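Local coordinates for calcium homeostasis modulator protein 5 (Homo sapiens, PDB 7D60) that forms undecameric, cone-shaped assemblies that may act as large-pore channels, with gating and ion conductance likely regulated by membrane lipids, at residues E151-V156 / E169-S174. Residues are numbered along the deposited sequence; the frame is centred on the assembly and turned at random.
Sequences EELHKV and EELKLS
Val-156 and Leu-171 meet where the loop 151-156 packs against the start of helix 168-203, in a region assigned to the extracellular side. The backbones keep well apart: the closest CA atoms, those of Val-156 and Lys-172, lie 7.1 Å from each other, and no hydrogen bond crosses the gap. Within the loop the chain turns on itself, the N of Val-156 bonding to the O of Leu-153 at 3.1 Å, so that Leu-153 and Val-156 lie at the two ends of a tight turn.

The CB of Val-156 is directed toward the helix, and its side chain crosses that of Leu-171 at about a right angle. Its CG2 branch, anti to the backbone N, does the touching and rests 3.9 Å from CB of Leu-171. Leu-153 reaches across through one methyl, CD1, which faces CD1 of Leu-171 more loosely at 4.4 Å. Leu-171 thus receives Val-156 near its root and Leu-153 near its end. The cluster extends to helix 138-141, where Leu-153 packs on Leu-138 and Leu-171 on Ile-141.

At the margin, Lys-172 passes its aliphatic chain by the loop, with CD 3.4 Å from the carbonyl O of Val-156. A bend at chi3 (57°) turns the chain beyond CD, and its NZ forms a long salt bridge of 3.9 Å with OE2 of Glu-169, three residues earlier.

Cohesion across this contact is therefore apolar: a small aliphatic patch packs the loop onto the start of the helix that continues as S4, while the ammonium of Lys-172 has its long, probably weak salt bridge within its own helix.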
loop_
_atom_site.group_PDB
_atom_site.type_symbol
_atom_site.label_atom_id
_atom_site.label_comp_id
_atom_site.label_asym_id
_atom_site.label_seq_id
_atom_site.Cartn_x
_atom_site.Cartn_y
_atom_site.Cartn_z
ATOM N N GLU A 151 57.151 -9.775 31.197
ATOM C CA GLU A 151 57.617 -10.640 30.121
ATOM C C GLU A 151 56.483 -11.036 29.188
ATOM O O GLU A 151 56.691 -11.178 27.980
ATOM C CB GLU A 151 58.283 -11.890 30.696
ATOM C CG GLU A 151 59.744 -11.700 31.058
ATOM C CD GLU A 151 59.938 -11.312 32.512
ATOM O OE1 GLU A 151 58.980 -11.457 33.300
ATOM O OE2 GLU A 151 61.046 -10.860 32.866
ATOM N N GLU A 152 55.285 -11.223 29.732
ATOM C CA GLU A 152 54.145 -11.692 28.957
ATOM C C GLU A 152 53.051 -10.636 28.862
ATOM O O GLU A 152 51.866 -10.970 28.820
ATOM C CB GLU A 152 53.588 -12.983 29.550
ATOM C CG GLU A 152 54.656 -13.988 29.936
ATOM C CD GLU A 152 54.086 -15.230 30.592
ATOM O OE1 GLU A 152 52.859 -15.281 30.814
ATOM O OE2 GLU A 152 54.870 -16.158 30.883
ATOM N N LEU A 153 53.432 -9.357 28.829
ATOM C CA LEU A 153 52.433 -8.305 28.682
ATOM C C LEU A 153 51.866 -8.269 27.271
ATOM O O LEU A 153 50.673 -8.000 27.093
ATOM C CB LEU A 153 53.032 -6.947 29.051
ATOM C CG LEU A 153 52.110 -5.725 28.940
ATOM C CD1 LEU A 153 50.841 -5.913 29.745
ATOM C CD2 LEU A 153 52.815 -4.463 29.358
ATOM N N HIS A 154 52.676 -8.603 26.263
ATOM C CA HIS A 154 52.233 -8.520 24.876
ATOM C C HIS A 154 51.247 -9.609 24.483
ATOM O O HIS A 154 50.814 -9.623 23.331
ATOM C CB HIS A 154 53.434 -8.553 23.934
ATOM C CG HIS A 154 54.290 -9.770 24.079
ATOM N ND1 HIS A 154 55.475 -9.765 24.780
ATOM C CD2 HIS A 154 54.146 -11.025 23.595
ATOM C CE1 HIS A 154 56.018 -10.966 24.732
ATOM N NE2 HIS A 154 55.232 -11.749 24.019
ATOM N N LYS A 155 50.876 -10.507 25.392
ATOM C CA LYS A 155 49.867 -11.515 25.126
ATOM C C LYS A 155 48.532 -11.202 25.775
ATOM O O LYS A 155 47.617 -12.019 25.689
ATOM C CB LYS A 155 50.356 -12.886 25.596
ATOM C CG LYS A 155 51.226 -13.603 24.592
ATOM C CD LYS A 155 51.557 -14.998 25.056
ATOM C CE LYS A 155 52.847 -15.009 25.841
ATOM N NZ LYS A 155 53.942 -14.354 25.086
ATOM N N VAL A 156 48.387 -10.033 26.402
ATOM C CA VAL A 156 47.189 -9.738 27.180
ATOM C C VAL A 156 45.978 -9.462 26.292
ATOM O O VAL A 156 44.838 -9.574 26.755
ATOM C CB VAL A 156 47.485 -8.568 28.143
ATOM C CG1 VAL A 156 47.450 -7.228 27.427
ATOM C CG2 VAL A 156 46.547 -8.579 29.335
ATOM N N GLU A 169 42.079 -9.296 32.887
ATOM C CA GLU A 169 40.931 -8.463 32.565
ATOM C C GLU A 169 41.063 -7.051 33.113
ATOM O O GLU A 169 40.361 -6.151 32.643
ATOM C CB GLU A 169 39.651 -9.111 33.091
ATOM C CG GLU A 169 38.390 -8.756 32.319
ATOM C CD GLU A 169 38.513 -9.002 30.825
ATOM O OE1 GLU A 169 38.962 -10.097 30.429
ATOM O OE2 GLU A 169 38.151 -8.097 30.045
ATOM N N GLU A 170 41.939 -6.830 34.086
ATOM C CA GLU A 170 42.173 -5.493 34.604
ATOM C C GLU A 170 43.459 -4.874 34.080
ATOM O O GLU A 170 43.749 -3.722 34.404
ATOM C CB GLU A 170 42.178 -5.503 36.134
ATOM C CG GLU A 170 43.221 -6.384 36.767
ATOM C CD GLU A 170 44.439 -5.611 37.219
ATOM O OE1 GLU A 170 44.399 -4.363 37.186
ATOM O OE2 GLU A 170 45.430 -6.251 37.623
ATOM N N LEU A 171 44.241 -5.610 33.294
ATOM C CA LEU A 171 45.296 -4.976 32.515
ATOM C C LEU A 171 44.762 -4.459 31.190
ATOM O O LEU A 171 45.361 -3.565 30.592
ATOM C CB LEU A 171 46.443 -5.953 32.273
ATOM C CG LEU A 171 47.529 -6.016 33.341
ATOM C CD1 LEU A 171 48.371 -7.257 33.151
ATOM C CD2 LEU A 171 48.391 -4.780 33.297
ATOM N N LYS A 172 43.647 -5.010 30.722
ATOM C CA LYS A 172 42.981 -4.499 29.537
ATOM C C LYS A 172 42.081 -3.314 29.839
ATOM O O LYS A 172 41.593 -2.674 28.906
ATOM C CB LYS A 172 42.156 -5.599 28.881
ATOM C CG LYS A 172 42.948 -6.504 27.976
ATOM C CD LYS A 172 42.128 -7.705 27.561
ATOM C CE LYS A 172 40.841 -7.288 26.877
ATOM N NZ LYS A 172 39.973 -8.463 26.604
ATOM N N LEU A 173 41.829 -3.026 31.111
ATOM C CA LEU A 173 41.084 -1.837 31.492
ATOM C C LEU A 173 41.997 -0.679 31.837
ATOM O O LEU A 173 41.580 0.477 31.744
ATOM C CB LEU A 173 40.178 -2.136 32.688
ATOM C CG LEU A 173 38.857 -2.851 32.420
ATOM C CD1 LEU A 173 37.996 -2.823 33.660
ATOM C CD2 LEU A 173 38.124 -2.237 31.250
ATOM N N SER A 174 43.232 -0.963 32.230
ATOM C CA SER A 174 44.174 0.096 32.553
ATOM C C SER A 174 44.831 0.673 31.311
ATOM O O SER A 174 45.350 1.791 31.355
ATOM C CB SER A 174 45.236 -0.431 33.514
ATOM O OG SER A 174 46.206 0.556 33.795
#